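Local coordinates for protein D-galactonate dehydratase family member RspA (Pantoea ananatis, PDB 3T6C) that dehydrates D-gluconate to 2-dehydro-3-deoxy-D-gluconate with low activity in vitro, using one magnesium ion per subunit, as a member of the mandelate racemase/muconate lactonizing enzyme family, at residues D381-V393 and N401-A415. Numbering follows the deposited sequence. Where two conformers were deposited one is given.
Sequences DALREVFPGCPEV and NDKPGLGIDINEALA
V386-G389 and I408-N411 run antiparallel, joined by two backbone hydrogen bonds, N411 N to V386 O (2.8 Å) and D409 N to P388 O (2.9 Å). Between them D409 O comes within 3.1 Å of F387 CA in a CA-H...O contact; this buried carbonyl has no hydrogen-bond partner. I410 lies beside the F387 ring, pointing the same way, with CG1 over one ring face and CD1 3.8 Å from CE2. V386 turns CG1 away from its own amide nitrogen (chi1 172°) and against A415 CB (3.8 Å), while CG2 meets L414 CB. In this enolase-superfamily subunit, the pairing ties the end of helix 381-386 in the C-terminal barrel domain to a chain returning to the N-terminal domain: F387 and I410 both pack on V46 of strand 44-51. A type II turn, F387 to C390, carries G389 at positive phi (108°), its CA 3.5 Å from G407 O. N401 ND2 donates almost straight, in the carbonyl plane, to a lone pair of G407 O (2.9 Å), while N401 OD1 accepts from K403 N in an Asx turn. One water bridges G389 O to N401 N; another links C390 O to N401 ND2.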
ATOM      1  N   ASP A 381     -45.454 -30.122   1.511  1.00 17.30           N
ATOM      2  CA  ASP A 381     -46.810 -29.736   1.828  1.00 16.04           C
ATOM      3  C   ASP A 381     -47.006 -29.377   3.284  1.00 15.01           C
ATOM      4  O   ASP A 381     -47.718 -28.440   3.598  1.00 16.22           O
ATOM      5  CB  ASP A 381     -47.805 -30.776   1.331  1.00 24.80           C
ATOM      6  CG  ASP A 381     -48.131 -30.567  -0.149  1.00 45.40           C
ATOM      7  OD1 ASP A 381     -47.411 -31.133  -1.018  1.00 50.49           O
ATOM      8  OD2 ASP A 381     -49.078 -29.788  -0.438  1.00 51.71           O
ATOM      9  N   ALA A 382     -46.336 -30.081   4.167  1.00 12.10           N
ATOM     10  CA  ALA A 382     -46.458 -29.760   5.599  1.00 13.16           C
ATOM     11  C   ALA A 382     -45.968 -28.326   5.908  1.00 12.71           C
ATOM     12  O   ALA A 382     -46.638 -27.595   6.674  1.00 13.73           O
ATOM     13  CB  ALA A 382     -45.705 -30.784   6.435  1.00 15.86           C
ATOM     14  N   LEU A 383     -44.847 -27.916   5.322  1.00 11.49           N
ATOM     15  CA  LEU A 383     -44.375 -26.546   5.476  1.00 11.19           C
ATOM     16  C   LEU A 383     -45.376 -25.536   4.943  1.00 12.70           C
ATOM     17  O   LEU A 383     -45.667 -24.522   5.589  1.00 12.61           O
ATOM     18  CB  LEU A 383     -43.065 -26.368   4.693  1.00 13.29           C
ATOM     19  CG  LEU A 383     -41.815 -26.791   5.462  1.00 16.39           C
ATOM     20  CD1 LEU A 383     -40.612 -26.881   4.506  1.00 16.72           C
ATOM     21  CD2 LEU A 383     -41.558 -25.768   6.609  1.00 13.24           C
ATOM     22  N   ARG A 384     -45.941 -25.845   3.776  1.00 13.71           N
ATOM     23  CA  ARG A 384     -46.908 -24.945   3.160  1.00 11.53           C
ATOM     24  C   ARG A 384     -48.216 -24.803   3.949  1.00 14.65           C
ATOM     25  O   ARG A 384     -48.846 -23.751   3.919  1.00 14.39           O
ATOM     26  CB  ARG A 384     -47.154 -25.358   1.708  1.00 12.10           C
ATOM     27  CG  ARG A 384     -45.934 -25.115   0.812  1.00 14.69           C
ATOM     28  CD  ARG A 384     -46.141 -25.531  -0.640  1.00 17.88           C
ATOM     29  NE  ARG A 384     -44.925 -25.106  -1.362  1.00 23.51           N
ATOM     30  CZ  ARG A 384     -44.757 -23.887  -1.911  1.00 22.89           C
ATOM     31  NH1 ARG A 384     -45.748 -22.993  -1.884  1.00 21.13           N
ATOM     32  NH2 ARG A 384     -43.614 -23.563  -2.502  1.00 28.87           N
ATOM     33  N   GLU A 385     -48.620 -25.883   4.612  0.50 12.96           N
ATOM     34  CA  GLU A 385     -49.769 -25.895   5.493  0.50 12.01           C
ATOM     35  C   GLU A 385     -49.512 -25.124   6.785  0.50 13.29           C
ATOM     36  O   GLU A 385     -50.344 -24.321   7.213  0.50 13.40           O
ATOM     37  CB  GLU A 385     -50.067 -27.351   5.856  0.50 10.57           C
ATOM     38  CG  GLU A 385     -51.325 -27.551   6.675  0.50 15.73           C
ATOM     39  CD  GLU A 385     -52.069 -28.819   6.269  0.50 24.56           C
ATOM     40  OE1 GLU A 385     -53.282 -28.814   6.376  0.50 17.30           O
ATOM     41  OE2 GLU A 385     -51.450 -29.812   5.834  0.50 31.57           O
ATOM     42  N   VAL A 386     -48.369 -25.394   7.415  1.00 12.11           N
ATOM     43  CA  VAL A 386     -48.016 -24.730   8.695  1.00 11.13           C
ATOM     44  C   VAL A 386     -47.739 -23.238   8.510  1.00 10.79           C
ATOM     45  O   VAL A 386     -48.032 -22.440   9.385  1.00 12.17           O
ATOM     46  CB  VAL A 386     -46.819 -25.408   9.372  1.00  9.76           C
ATOM     47  CG1 VAL A 386     -46.343 -24.615  10.588  1.00 12.58           C
ATOM     48  CG2 VAL A 386     -47.256 -26.844   9.852  1.00 12.23           C
ATOM     49  N   PHE A 387     -47.236 -22.878   7.336  1.00  9.85           N
ATOM     50  CA  PHE A 387     -46.949 -21.477   7.015  1.00  9.56           C
ATOM     51  C   PHE A 387     -47.716 -21.002   5.797  1.00 12.90           C
ATOM     52  O   PHE A 387     -47.160 -20.925   4.719  1.00 12.97           O
ATOM     53  CB  PHE A 387     -45.434 -21.291   6.776  1.00 10.86           C
ATOM     54  CG  PHE A 387     -44.571 -21.570   7.983  1.00 11.48           C
ATOM     55  CD1 PHE A 387     -44.087 -22.878   8.229  1.00 11.61           C
ATOM     56  CD2 PHE A 387     -44.203 -20.547   8.833  1.00 10.83           C
ATOM     57  CE1 PHE A 387     -43.259 -23.135   9.352  1.00 11.49           C
ATOM     58  CE2 PHE A 387     -43.392 -20.771   9.918  1.00  9.34           C
ATOM     59  CZ  PHE A 387     -42.912 -22.078  10.187  1.00  9.60           C
ATOM     60  N   PRO A 388     -48.999 -20.650   5.951  1.00 11.52           N
ATOM     61  CA  PRO A 388     -49.750 -20.162   4.776  1.00 10.17           C
ATOM     62  C   PRO A 388     -49.113 -18.915   4.177  1.00 11.94           C
ATOM     63  O   PRO A 388     -48.682 -18.010   4.914  1.00 12.62           O
ATOM     64  CB  PRO A 388     -51.134 -19.818   5.358  1.00 12.17           C
ATOM     65  CG  PRO A 388     -51.229 -20.705   6.579  1.00 15.86           C
ATOM     66  CD  PRO A 388     -49.839 -20.771   7.149  1.00 13.40           C
ATOM     67  N   GLY A 389     -49.043 -18.865   2.842  1.00 12.05           N
ATOM     68  CA  GLY A 389     -48.379 -17.737   2.178  1.00 13.16           C
ATOM     69  C   GLY A 389     -47.045 -18.039   1.527  1.00 12.62           C
ATOM     70  O   GLY A 389     -46.401 -17.133   1.020  1.00 14.41           O
ATOM     71  N   CYS A 390     -46.587 -19.291   1.535  1.00 12.08           N
ATOM     72  CA  CYS A 390     -45.283 -19.568   0.943  1.00 12.66           C
ATOM     73  C   CYS A 390     -45.291 -19.132  -0.536  1.00 14.02           C
ATOM     74  O   CYS A 390     -46.353 -19.216  -1.191  1.00 14.14           O
ATOM     75  CB  CYS A 390     -45.015 -21.064   0.984  1.00 11.93           C
ATOM     76  SG  CYS A 390     -44.618 -21.653   2.666  1.00 14.07           S
ATOM     77  N   PRO A 391     -44.147 -18.633  -1.034  0.51 13.64           N
ATOM     78  CA  PRO A 391     -44.062 -18.277  -2.462  0.51 14.31           C
ATOM     79  C   PRO A 391     -44.436 -19.425  -3.418  0.51 14.75           C
ATOM     80  O   PRO A 391     -44.297 -20.595  -3.064  0.51 15.08           O
ATOM     81  CB  PRO A 391     -42.589 -17.894  -2.635  0.51 15.22           C
ATOM     82  CG  PRO A 391     -42.201 -17.323  -1.309  0.51 12.88           C
ATOM     83  CD  PRO A 391     -43.009 -18.077  -0.263  0.51 11.97           C
ATOM     84  N   GLU A 392     -44.932 -19.073  -4.604  1.00 15.10           N
ATOM     85  CA  GLU A 392     -45.213 -20.045  -5.643  1.00 14.66           C
ATOM     86  C   GLU A 392     -43.940 -20.179  -6.471  1.00 16.55           C
ATOM     87  O   GLU A 392     -43.284 -19.161  -6.727  1.00 14.52           O
ATOM     88  CB  GLU A 392     -46.309 -19.485  -6.560  1.00 18.53           C
ATOM     89  CG  GLU A 392     -46.660 -20.352  -7.754  1.00 25.05           C
ATOM     90  CD  GLU A 392     -47.617 -19.656  -8.747  1.00 32.23           C
ATOM     91  OE1 GLU A 392     -48.031 -18.499  -8.494  1.00 28.95           O
ATOM     92  OE2 GLU A 392     -47.921 -20.277  -9.797  1.00 31.28           O
ATOM     93  N   VAL A 393     -43.610 -21.377  -6.941  1.00 12.53           N
ATOM     94  CA  VAL A 393     -42.441 -21.554  -7.839  1.00 11.75           C
ATOM     95  C   VAL A 393     -42.962 -22.129  -9.163  1.00 14.16           C
ATOM     96  O   VAL A 393     -43.776 -23.069  -9.160  1.00 18.34           O
ATOM     97  CB  VAL A 393     -41.424 -22.473  -7.185  1.00 16.80           C
ATOM     98  CG1 VAL A 393     -40.285 -22.798  -8.141  1.00 20.79           C
ATOM     99  CG2 VAL A 393     -40.892 -21.773  -5.862  1.00 16.76           C
ATOM    100  N   ASN A 401     -46.445 -13.570  -2.914  1.00 11.29           N
ATOM    101  CA  ASN A 401     -47.736 -12.917  -2.944  1.00 12.05           C
ATOM    102  C   ASN A 401     -47.614 -11.438  -2.609  1.00 10.59           C
ATOM    103  O   ASN A 401     -46.552 -10.928  -2.182  1.00 13.09           O
ATOM    104  CB  ASN A 401     -48.738 -13.604  -2.004  1.00 11.39           C
ATOM    105  CG  ASN A 401     -48.365 -13.470  -0.543  1.00 13.04           C
ATOM    106  OD1 ASN A 401     -48.266 -12.367  -0.006  1.00 13.46           O
ATOM    107  ND2 ASN A 401     -48.181 -14.603   0.114  1.00 12.49           N
ATOM    108  N   ASP A 402     -48.745 -10.750  -2.775  1.00 10.99           N
ATOM    109  CA  ASP A 402     -48.841  -9.306  -2.551  1.00 13.14           C
ATOM    110  C   ASP A 402     -49.451  -8.863  -1.209  1.00 13.96           C
ATOM    111  O   ASP A 402     -49.929  -7.722  -1.124  1.00 12.69           O
ATOM    112  CB  ASP A 402     -49.395  -8.515  -3.764  1.00 17.77           C
ATOM    113  CG  ASP A 402     -50.832  -8.799  -4.014  1.00 24.13           C
ATOM    114  OD1 ASP A 402     -51.428  -9.567  -3.238  1.00 23.29           O
ATOM    115  OD2 ASP A 402     -51.365  -8.241  -5.000  1.00 34.20           O
ATOM    116  N   LYS A 403     -49.604  -9.802  -0.269  1.00 12.63           N
ATOM    117  CA  LYS A 403     -50.272  -9.507   1.006  1.00 11.51           C
ATOM    118  C   LYS A 403     -49.351  -8.614   1.847  1.00 11.37           C
ATOM    119  O   LYS A 403     -48.120  -8.609   1.681  1.00 11.53           O
ATOM    120  CB  LYS A 403     -50.554 -10.802   1.746  1.00 13.82           C
ATOM    121  CG  LYS A 403     -51.536 -11.755   1.020  1.00 18.49           C
ATOM    122  CD  LYS A 403     -51.942 -13.004   1.916  1.00 45.03           C
ATOM    123  CE  LYS A 403     -50.720 -13.828   2.471  1.00 50.23           C
ATOM    124  NZ  LYS A 403     -50.941 -14.801   3.642  1.00 51.58           N
ATOM    125  N   PRO A 404     -49.912  -7.900   2.813  1.00 12.05           N
ATOM    126  CA  PRO A 404     -49.079  -6.964   3.598  1.00  9.80           C
ATOM    127  C   PRO A 404     -48.078  -7.665   4.481  1.00 10.39           C
ATOM    128  O   PRO A 404     -48.173  -8.861   4.836  1.00 12.91           O
ATOM    129  CB  PRO A 404     -50.096  -6.239   4.492  1.00 12.28           C
ATOM    130  CG  PRO A 404     -51.436  -6.369   3.714  1.00 16.79           C
ATOM    131  CD  PRO A 404     -51.351  -7.765   3.108  1.00 15.12           C
ATOM    132  N   GLY A 405     -47.080  -6.898   4.835  1.00  9.88           N
ATOM    133  CA  GLY A 405     -46.006  -7.434   5.661  1.00 11.24           C
ATOM    134  C   GLY A 405     -45.159  -8.421   4.874  1.00  7.94           C
ATOM    135  O   GLY A 405     -44.862  -8.189   3.681  1.00 10.18           O
ATOM    136  N   LEU A 406     -44.770  -9.520   5.515  1.00  9.95           N
ATOM    137  CA  LEU A 406     -44.019 -10.546   4.796  1.00 10.45           C
ATOM    138  C   LEU A 406     -44.930 -11.527   4.028  1.00 10.52           C
ATOM    139  O   LEU A 406     -44.432 -12.460   3.366  1.00 12.08           O
ATOM    140  CB  LEU A 406     -43.050 -11.277   5.736  1.00 11.99           C
ATOM    141  CG  LEU A 406     -41.852 -10.416   6.189  1.00 10.77           C
ATOM    142  CD1 LEU A 406     -41.081 -11.176   7.299  1.00 11.89           C
ATOM    143  CD2 LEU A 406     -40.935 -10.171   4.999  1.00 10.76           C
ATOM    144  N   GLY A 407     -46.250 -11.277   4.073  1.00 10.44           N
ATOM    145  CA  GLY A 407     -47.212 -12.095   3.342  1.00 11.56           C
ATOM    146  C   GLY A 407     -47.272 -13.561   3.773  1.00 14.19           C
ATOM    147  O   GLY A 407     -47.656 -14.439   2.986  1.00 15.71           O
ATOM    148  N   ILE A 408     -46.910 -13.820   5.030  1.00 11.58           N
ATOM    149  CA  ILE A 408     -46.693 -15.177   5.544  1.00 10.99           C
ATOM    150  C   ILE A 408     -47.376 -15.281   6.897  1.00 12.19           C
ATOM    151  O   ILE A 408     -47.446 -14.313   7.672  1.00 14.48           O
ATOM    152  CB  ILE A 408     -45.139 -15.446   5.679  1.00 11.33           C
ATOM    153  CG1 ILE A 408     -44.840 -16.938   5.865  1.00 12.00           C
ATOM    154  CG2 ILE A 408     -44.494 -14.639   6.854  1.00 12.70           C
ATOM    155  CD1 ILE A 408     -45.303 -17.743   4.695  1.00 13.17           C
ATOM    156  N   ASP A 409     -47.877 -16.471   7.206  1.00 11.38           N
ATOM    157  CA  ASP A 409     -48.510 -16.668   8.505  1.00 13.91           C
ATOM    158  C   ASP A 409     -48.019 -17.978   9.114  1.00 10.57           C
ATOM    159  O   ASP A 409     -47.217 -18.713   8.491  1.00 11.19           O
ATOM    160  CB  ASP A 409     -50.043 -16.701   8.311  1.00 13.29           C
ATOM    161  CG  ASP A 409     -50.819 -16.369   9.602  1.00 21.29           C
ATOM    162  OD1 ASP A 409     -50.224 -15.992  10.638  1.00 18.22           O
ATOM    163  OD2 ASP A 409     -52.065 -16.510   9.560  1.00 22.49           O
ATOM    164  N   ILE A 410     -48.441 -18.265  10.358  1.00 11.10           N
ATOM    165  CA  ILE A 410     -48.106 -19.569  10.968  1.00 10.55           C
ATOM    166  C   ILE A 410     -49.352 -20.102  11.686  1.00 12.23           C
ATOM    167  O   ILE A 410     -50.063 -19.338  12.381  1.00 16.02           O
ATOM    168  CB  ILE A 410     -46.907 -19.513  11.964  1.00 14.79           C
ATOM    169  CG1 ILE A 410     -46.522 -20.949  12.364  1.00 15.85           C
ATOM    170  CG2 ILE A 410     -47.236 -18.649  13.216  1.00 13.36           C
ATOM    171  CD1 ILE A 410     -45.261 -21.025  13.179  1.00 15.62           C
ATOM    172  N   ASN A 411     -49.667 -21.374  11.436  1.00 11.24           N
ATOM    173  CA  ASN A 411     -50.750 -22.013  12.163  1.00 10.55           C
ATOM    174  C   ASN A 411     -50.091 -22.660  13.359  1.00 12.95           C
ATOM    175  O   ASN A 411     -49.418 -23.681  13.244  1.00 12.96           O
ATOM    176  CB  ASN A 411     -51.446 -23.006  11.225  1.00 12.51           C
ATOM    177  CG  ASN A 411     -52.601 -23.681  11.883  1.00 14.02           C
ATOM    178  OD1 ASN A 411     -52.519 -24.049  13.051  1.00 13.90           O
ATOM    179  ND2 ASN A 411     -53.733 -23.753  11.182  1.00 16.04           N
ATOM    180  N   GLU A 412     -50.313 -22.075  14.540  1.00 12.52           N
ATOM    181  CA  GLU A 412     -49.639 -22.547  15.767  1.00 12.88           C
ATOM    182  C   GLU A 412     -50.075 -23.963  16.124  1.00 10.46           C
ATOM    183  O   GLU A 412     -49.262 -24.767  16.602  1.00 12.97           O
ATOM    184  CB  GLU A 412     -49.943 -21.628  16.937  1.00 13.83           C
ATOM    185  CG  GLU A 412     -49.359 -20.219  16.732  1.00 16.48           C
ATOM    186  CD  GLU A 412     -49.304 -19.379  17.985  1.00 25.95           C
ATOM    187  OE1 GLU A 412     -48.987 -19.896  19.072  1.00 26.49           O
ATOM    188  OE2 GLU A 412     -49.611 -18.184  17.866  1.00 25.25           O
ATOM    189  N   ALA A 413     -51.356 -24.263  15.922  1.00 12.22           N
ATOM    190  CA  ALA A 413     -51.843 -25.621  16.243  1.00 14.07           C
ATOM    191  C   ALA A 413     -51.160 -26.678  15.403  1.00 15.17           C
ATOM    192  O   ALA A 413     -50.787 -27.729  15.924  1.00 19.14           O
ATOM    193  CB  ALA A 413     -53.393 -25.732  16.091  1.00 13.46           C
ATOM    194  N   LEU A 414     -51.016 -26.431  14.097  1.00 13.08           N
ATOM    195  CA  LEU A 414     -50.365 -27.385  13.219  1.00 12.89           C
ATOM    196  C   LEU A 414     -48.863 -27.417  13.467  1.00 14.16           C
ATOM    197  O   LEU A 414     -48.223 -28.471  13.365  1.00 15.50           O
ATOM    198  CB  LEU A 414     -50.637 -27.048  11.755  1.00 16.18           C
ATOM    199  CG  LEU A 414     -51.902 -27.634  11.100  1.00 27.65           C
ATOM    200  CD1 LEU A 414     -53.114 -27.725  12.003  1.00 35.31           C
ATOM    201  CD2 LEU A 414     -52.185 -26.887   9.847  1.00 28.96           C
ATOM    202  N   ALA A 415     -48.281 -26.270  13.818  1.00 12.81           N
ATOM    203  CA  ALA A 415     -46.841 -26.230  14.071  1.00 12.30           C
ATOM    204  C   ALA A 415     -46.509 -27.138  15.241  1.00 12.78           C
ATOM    205  O   ALA A 415     -45.435 -27.754  15.265  1.00 14.37           O
ATOM    206  CB  ALA A 415     -46.392 -24.784  14.379  1.00 14.04           C
TER
HETATM  207  O   HOH W   1     -45.158 -15.158  -0.755  1.00 13.46           O
HETATM  208  O   HOH W   2     -48.163 -17.131  -1.677  1.00 19.00           O